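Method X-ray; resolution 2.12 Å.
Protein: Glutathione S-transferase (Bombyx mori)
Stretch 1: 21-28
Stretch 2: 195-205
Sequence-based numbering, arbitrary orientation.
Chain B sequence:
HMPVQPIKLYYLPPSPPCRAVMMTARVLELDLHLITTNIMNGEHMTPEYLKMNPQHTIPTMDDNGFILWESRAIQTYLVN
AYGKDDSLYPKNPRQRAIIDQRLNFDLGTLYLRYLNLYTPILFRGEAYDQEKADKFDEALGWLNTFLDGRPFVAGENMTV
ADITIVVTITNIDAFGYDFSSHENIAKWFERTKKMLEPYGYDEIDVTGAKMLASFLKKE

Stretch 1 (21-28) VMMTARVL
Stretch 2 (195-205) MLEPYGYDEID

Residues 21-27 form the end of a helix that began earlier in the chain, with phi/psi near -64/-41 and i-to-i+4 hydrogen bonds such as Arg26 N to Met22 O (3.2 Å). Across from it, the helix carrying Met195 and Leu196 gives way to a turn in which Tyr199 N bonds Leu196 O at 2.8 Å; Gly200 (79/28) then caps a new helix, 201-205, which includes a pi-type turn. The two helix axes approach to 9.8 Å with their directions 151° apart, roughly antiparallel. The register is set by Arg26 and Tyr199, whose CA atoms lie 5.3 Å apart.

Val21 (t) points away and makes no contact. One residue on, Met22 (m, t, p) directs its CB toward the second stretch, where CB meets Ile204 CG2 at 3.9 Å; Ile204 (m, t) points back.

Met23 (m, t, m) leaves the helix sideways, but its long, unbranched side chain lets its end come nearer and enter a hole formed by Leu196, Tyr201, Ile204 and Asp205. Its CG lies 3.9 Å from Ile204 CD1, its SD 4.1 Å from Leu196 CD1 and 4.0 Å from Tyr201 CD2. The sulfur stands obliquely to the Tyr201 ring, 5.2 Å from the centroid. Its CE reaches within 3.6 Å of Asp205 OD2, a carboxylate oxygen hydrogen-bonded elsewhere in the structure.

Thr24 (m) and Ala25 make no contact with the second stretch. Arg26, by contrast, points toward it, and its CB packs 3.3 Å from Tyr199 O. With chi1 m, CG of Arg26 lies 3.9 Å from Ile204 CD1; chi2 and chi3, also m, and chi4 at -91° then carry the guanidinium over the turn, one face against Tyr199 C and Gly200 N (Arg26 NH2 to Gly200 N, 3.5 Å). An ideal CB on Gly200 would fall 2.7 Å from Arg26 NH1, a clash; glycine avoids it and suits the positive phi. Glu203 (p, t, chi3 99°) brings its carboxylate to the guanidinium edge in a salt bridge with two weak hydrogen bonds, NH1 of Arg26 to OE2 of Glu203 at 3.3 Å and NH2 to OE1 at 3.5 Å. A water reinforces the pair, accepting from Arg26 NH2 (3.1 Å) and donating to Glu203 OE1 (2.6 Å).

Val27 (t) is compact enough to pack closely: its CG2 lies 3.7 Å from both Leu196 CD2 (Leu196 m, t) and Tyr199 CG. The Tyr199 ring (m, chi2 -70°) turns a face to Val27 CA, 3.9 Å from the centroid, a CH-pi contact. Leu28 (-86/-4), beyond the helix, points away.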

ATOM      1  N   VAL B  21       8.328  -7.740  -8.865  1.00  7.63           N
ATOM      2  CA  VAL B  21       7.705  -9.059  -8.972  1.00  7.54           C
ATOM      3  C   VAL B  21       8.682 -10.091  -9.544  1.00  7.62           C
ATOM      4  O   VAL B  21       8.814 -11.189  -8.999  1.00  7.43           O
ATOM      5  CB  VAL B  21       6.401  -9.028  -9.819  1.00  7.57           C
ATOM      6  CG1 VAL B  21       5.871 -10.441 -10.056  1.00  7.49           C
ATOM      7  CG2 VAL B  21       5.338  -8.175  -9.142  1.00  7.45           C
ATOM      8  N   MET B  22       9.370  -9.722 -10.626  1.00  7.72           N
ATOM      9  CA  MET B  22      10.274 -10.637 -11.333  1.00  8.02           C
ATOM     10  C   MET B  22      11.428 -11.123 -10.456  1.00  7.83           C
ATOM     11  O   MET B  22      11.790 -12.298 -10.505  1.00  7.80           O
ATOM     12  CB  MET B  22      10.806  -9.996 -12.622  1.00  8.25           C
ATOM     13  CG  MET B  22       9.757  -9.852 -13.721  1.00  9.73           C
ATOM     14  SD  MET B  22      10.198  -8.638 -14.983  1.00 13.33           S
ATOM     15  CE  MET B  22      11.261  -9.614 -16.041  1.00 12.54           C
ATOM     16  N   MET B  23      11.993 -10.222  -9.656  1.00  7.85           N
ATOM     17  CA  MET B  23      13.055 -10.587  -8.718  1.00  8.04           C
ATOM     18  C   MET B  23      12.532 -11.426  -7.550  1.00  8.04           C
ATOM     19  O   MET B  23      13.236 -12.312  -7.067  1.00  8.11           O
ATOM     20  CB  MET B  23      13.795  -9.348  -8.201  1.00  8.07           C
ATOM     21  CG  MET B  23      14.752  -8.720  -9.212  1.00  8.78           C
ATOM     22  SD  MET B  23      15.827  -7.443  -8.514  1.00 11.06           S
ATOM     23  CE  MET B  23      14.644  -6.168  -8.085  1.00 10.40           C
ATOM     24  N   THR B  24      11.308 -11.151  -7.099  1.00  8.22           N
ATOM     25  CA  THR B  24      10.688 -11.954  -6.041  1.00  8.43           C
ATOM     26  C   THR B  24      10.496 -13.397  -6.507  1.00  8.71           C
ATOM     27  O   THR B  24      10.785 -14.335  -5.762  1.00  8.67           O
ATOM     28  CB  THR B  24       9.343 -11.362  -5.561  1.00  8.32           C
ATOM     29  OG1 THR B  24       9.560 -10.040  -5.060  1.00  8.38           O
ATOM     30  CG2 THR B  24       8.734 -12.214  -4.447  1.00  8.34           C
ATOM     31  N   ALA B  25      10.025 -13.562  -7.743  1.00  9.13           N
ATOM     32  CA  ALA B  25       9.835 -14.885  -8.342  1.00  9.65           C
ATOM     33  C   ALA B  25      11.144 -15.662  -8.499  1.00 10.09           C
ATOM     34  O   ALA B  25      11.165 -16.883  -8.321  1.00 10.11           O
ATOM     35  CB  ALA B  25       9.127 -14.764  -9.681  1.00  9.55           C
ATOM     36  N   ARG B  26      12.227 -14.960  -8.834  1.00 10.71           N
ATOM     37  CA  ARG B  26      13.540 -15.594  -8.954  1.00 11.51           C
ATOM     38  C   ARG B  26      14.040 -16.124  -7.610  1.00 11.96           C
ATOM     39  O   ARG B  26      14.509 -17.261  -7.528  1.00 11.99           O
ATOM     40  CB  ARG B  26      14.564 -14.634  -9.570  1.00 11.52           C
ATOM     41  CG  ARG B  26      14.347 -14.357 -11.056  1.00 12.27           C
ATOM     42  CD  ARG B  26      14.755 -15.542 -11.924  1.00 13.60           C
ATOM     43  NE  ARG B  26      16.202 -15.744 -11.917  1.00 14.74           N
ATOM     44  CZ  ARG B  26      17.043 -15.194 -12.789  1.00 15.24           C
ATOM     45  NH1 ARG B  26      16.589 -14.404 -13.756  1.00 15.22           N
ATOM     46  NH2 ARG B  26      18.342 -15.439 -12.696  1.00 15.50           N
ATOM     47  N   VAL B  27      13.923 -15.305  -6.564  1.00 12.60           N
ATOM     48  CA  VAL B  27      14.340 -15.692  -5.210  1.00 13.39           C
ATOM     49  C   VAL B  27      13.557 -16.914  -4.715  1.00 14.07           C
ATOM     50  O   VAL B  27      14.097 -17.762  -4.000  1.00 14.09           O
ATOM     51  CB  VAL B  27      14.226 -14.506  -4.208  1.00 13.23           C
ATOM     52  CG1 VAL B  27      14.501 -14.955  -2.772  1.00 13.37           C
ATOM     53  CG2 VAL B  27      15.185 -13.395  -4.590  1.00 13.12           C
ATOM     54  N   LEU B  28      12.292 -17.002  -5.120  1.00 15.06           N
ATOM     55  CA  LEU B  28      11.430 -18.134  -4.780  1.00 16.10           C
ATOM     56  C   LEU B  28      11.587 -19.294  -5.762  1.00 16.82           C
ATOM     57  O   LEU B  28      10.985 -20.355  -5.576  1.00 16.96           O
ATOM     58  CB  LEU B  28       9.964 -17.692  -4.730  1.00 16.01           C
ATOM     59  CG  LEU B  28       9.552 -16.708  -3.631  1.00 16.17           C
ATOM     60  CD1 LEU B  28       8.206 -16.090  -3.951  1.00 16.01           C
ATOM     61  CD2 LEU B  28       9.528 -17.373  -2.258  1.00 16.13           C
ATOM     62  N   MET B 195      22.889  -9.980  -2.313  1.00 14.46           N
ATOM     63  CA  MET B 195      21.853 -10.976  -2.050  1.00 14.71           C
ATOM     64  C   MET B 195      21.088 -11.363  -3.315  1.00 14.52           C
ATOM     65  O   MET B 195      20.685 -12.516  -3.474  1.00 14.45           O
ATOM     66  CB  MET B 195      20.868 -10.460  -0.996  1.00 14.89           C
ATOM     67  CG  MET B 195      21.433 -10.385   0.416  1.00 16.09           C
ATOM     68  SD  MET B 195      21.888 -11.998   1.087  1.00 18.40           S
ATOM     69  CE  MET B 195      20.276 -12.718   1.390  1.00 18.12           C
ATOM     70  N   LEU B 196      20.900 -10.397  -4.211  1.00 14.39           N
ATOM     71  CA  LEU B 196      20.036 -10.582  -5.377  1.00 14.35           C
ATOM     72  C   LEU B 196      20.762 -10.942  -6.675  1.00 14.59           C
ATOM     73  O   LEU B 196      20.113 -11.282  -7.667  1.00 14.57           O
ATOM     74  CB  LEU B 196      19.148  -9.349  -5.589  1.00 14.09           C
ATOM     75  CG  LEU B 196      18.055  -9.088  -4.548  1.00 13.66           C
ATOM     76  CD1 LEU B 196      17.427  -7.720  -4.766  1.00 12.85           C
ATOM     77  CD2 LEU B 196      16.988 -10.182  -4.560  1.00 12.92           C
ATOM     78  N   GLU B 197      22.092 -10.875  -6.674  1.00 14.92           N
ATOM     79  CA  GLU B 197      22.872 -11.210  -7.875  1.00 15.29           C
ATOM     80  C   GLU B 197      22.716 -12.659  -8.363  1.00 15.15           C
ATOM     81  O   GLU B 197      22.740 -12.895  -9.572  1.00 15.30           O
ATOM     82  CB  GLU B 197      24.357 -10.844  -7.729  1.00 15.48           C
ATOM     83  CG  GLU B 197      24.659  -9.341  -7.752  1.00 16.64           C
ATOM     84  CD  GLU B 197      24.308  -8.636  -9.063  1.00 18.15           C
ATOM     85  OE1 GLU B 197      23.804  -9.278 -10.014  1.00 18.88           O
ATOM     86  OE2 GLU B 197      24.541  -7.413  -9.137  1.00 18.97           O
ATOM     87  N   PRO B 198      22.557 -13.633  -7.439  1.00 14.99           N
ATOM     88  CA  PRO B 198      22.254 -14.972  -7.948  1.00 14.75           C
ATOM     89  C   PRO B 198      20.798 -15.106  -8.412  1.00 14.49           C
ATOM     90  O   PRO B 198      20.400 -16.171  -8.889  1.00 14.40           O
ATOM     91  CB  PRO B 198      22.511 -15.885  -6.736  1.00 14.84           C
ATOM     92  CG  PRO B 198      23.176 -15.023  -5.700  1.00 15.00           C
ATOM     93  CD  PRO B 198      22.718 -13.636  -5.973  1.00 14.96           C
ATOM     94  N   TYR B 199      20.024 -14.030  -8.284  1.00 14.18           N
ATOM     95  CA  TYR B 199      18.601 -14.055  -8.619  1.00 13.92           C
ATOM     96  C   TYR B 199      18.200 -13.024  -9.679  1.00 13.61           C
ATOM     97  O   TYR B 199      17.083 -12.500  -9.664  1.00 13.65           O
ATOM     98  CB  TYR B 199      17.760 -13.901  -7.346  1.00 14.01           C
ATOM     99  CG  TYR B 199      18.014 -14.986  -6.321  1.00 14.28           C
ATOM    100  CD1 TYR B 199      17.594 -16.298  -6.548  1.00 14.58           C
ATOM    101  CD2 TYR B 199      18.676 -14.705  -5.125  1.00 14.54           C
ATOM    102  CE1 TYR B 199      17.823 -17.300  -5.615  1.00 14.77           C
ATOM    103  CE2 TYR B 199      18.911 -15.703  -4.182  1.00 14.80           C
ATOM    104  CZ  TYR B 199      18.480 -16.997  -4.435  1.00 15.11           C
ATOM    105  OH  TYR B 199      18.706 -17.991  -3.510  1.00 15.56           O
ATOM    106  N   GLY B 200      19.120 -12.741 -10.599  1.00 13.19           N
ATOM    107  CA  GLY B 200      18.825 -11.909 -11.761  1.00 12.72           C
ATOM    108  C   GLY B 200      18.800 -10.410 -11.528  1.00 12.45           C
ATOM    109  O   GLY B 200      18.116  -9.682 -12.253  1.00 12.32           O
ATOM    110  N   TYR B 201      19.556  -9.941 -10.537  1.00 12.17           N
ATOM    111  CA  TYR B 201      19.590  -8.512 -10.239  1.00 11.97           C
ATOM    112  C   TYR B 201      19.994  -7.667 -11.459  1.00 12.05           C
ATOM    113  O   TYR B 201      19.358  -6.650 -11.742  1.00 11.95           O
ATOM    114  CB  TYR B 201      20.478  -8.193  -9.029  1.00 11.88           C
ATOM    115  CG  TYR B 201      20.559  -6.709  -8.767  1.00 11.43           C
ATOM    116  CD1 TYR B 201      21.666  -5.975  -9.177  1.00 11.22           C
ATOM    117  CD2 TYR B 201      19.507  -6.030  -8.151  1.00 11.39           C
ATOM    118  CE1 TYR B 201      21.740  -4.613  -8.963  1.00 11.24           C
ATOM    119  CE2 TYR B 201      19.570  -4.661  -7.934  1.00 11.39           C
ATOM    120  CZ  TYR B 201      20.689  -3.959  -8.346  1.00 11.29           C
ATOM    121  OH  TYR B 201      20.769  -2.602  -8.136  1.00 11.71           O
ATOM    122  N   ASP B 202      21.040  -8.090 -12.172  1.00 12.11           N
ATOM    123  CA  ASP B 202      21.504  -7.358 -13.357  1.00 12.35           C
ATOM    124  C   ASP B 202      20.528  -7.443 -14.520  1.00 12.23           C
ATOM    125  O   ASP B 202      20.193  -6.422 -15.122  1.00 12.21           O
ATOM    126  CB  ASP B 202      22.885  -7.834 -13.822  1.00 12.50           C
ATOM    127  CG  ASP B 202      23.443  -6.988 -14.967  1.00 13.36           C
ATOM    128  OD1 ASP B 202      24.288  -6.108 -14.701  1.00 14.24           O
ATOM    129  OD2 ASP B 202      23.029  -7.193 -16.132  1.00 14.73           O
ATOM    130  N   GLU B 203      20.085  -8.654 -14.843  1.00 12.27           N
ATOM    131  CA  GLU B 203      19.223  -8.859 -16.005  1.00 12.36           C
ATOM    132  C   GLU B 203      17.825  -8.255 -15.830  1.00 12.13           C
ATOM    133  O   GLU B 203      17.185  -7.885 -16.815  1.00 12.08           O
ATOM    134  CB  GLU B 203      19.152 -10.342 -16.398  1.00 12.54           C
ATOM    135  CG  GLU B 203      18.581 -11.264 -15.335  1.00 13.40           C
ATOM    136  CD  GLU B 203      18.817 -12.728 -15.646  1.00 14.47           C
ATOM    137  OE1 GLU B 203      19.766 -13.310 -15.078  1.00 14.96           O
ATOM    138  OE2 GLU B 203      18.058 -13.300 -16.458  1.00 15.00           O
ATOM    139  N   ILE B 204      17.364  -8.143 -14.585  1.00 11.92           N
ATOM    140  CA  ILE B 204      16.048  -7.562 -14.305  1.00 11.75           C
ATOM    141  C   ILE B 204      16.136  -6.080 -13.925  1.00 11.75           C
ATOM    142  O   ILE B 204      15.604  -5.223 -14.637  1.00 11.74           O
ATOM    143  CB  ILE B 204      15.272  -8.356 -13.209  1.00 11.74           C
ATOM    144  CG1 ILE B 204      15.034  -9.806 -13.655  1.00 11.70           C
ATOM    145  CG2 ILE B 204      13.941  -7.671 -12.874  1.00 11.56           C
ATOM    146  CD1 ILE B 204      14.707 -10.765 -12.517  1.00 11.58           C
ATOM    147  N   ASP B 205      16.811  -5.786 -12.814  1.00 11.71           N
ATOM    148  CA  ASP B 205      16.763  -4.452 -12.213  1.00 11.74           C
ATOM    149  C   ASP B 205      17.687  -3.437 -12.882  1.00 11.57           C
ATOM    150  O   ASP B 205      17.254  -2.336 -13.224  1.00 11.47           O
ATOM    151  CB  ASP B 205      17.033  -4.516 -10.704  1.00 11.88           C
ATOM    152  CG  ASP B 205      16.272  -3.452  -9.928  1.00 12.56           C
ATOM    153  OD1 ASP B 205      15.306  -2.881 -10.478  1.00 13.45           O
ATOM    154  OD2 ASP B 205      16.627  -3.197  -8.758  1.00 13.27           O
TER
HETATM  155  O   HOH W   1      20.499 -15.809 -14.862  1.00 21.43           O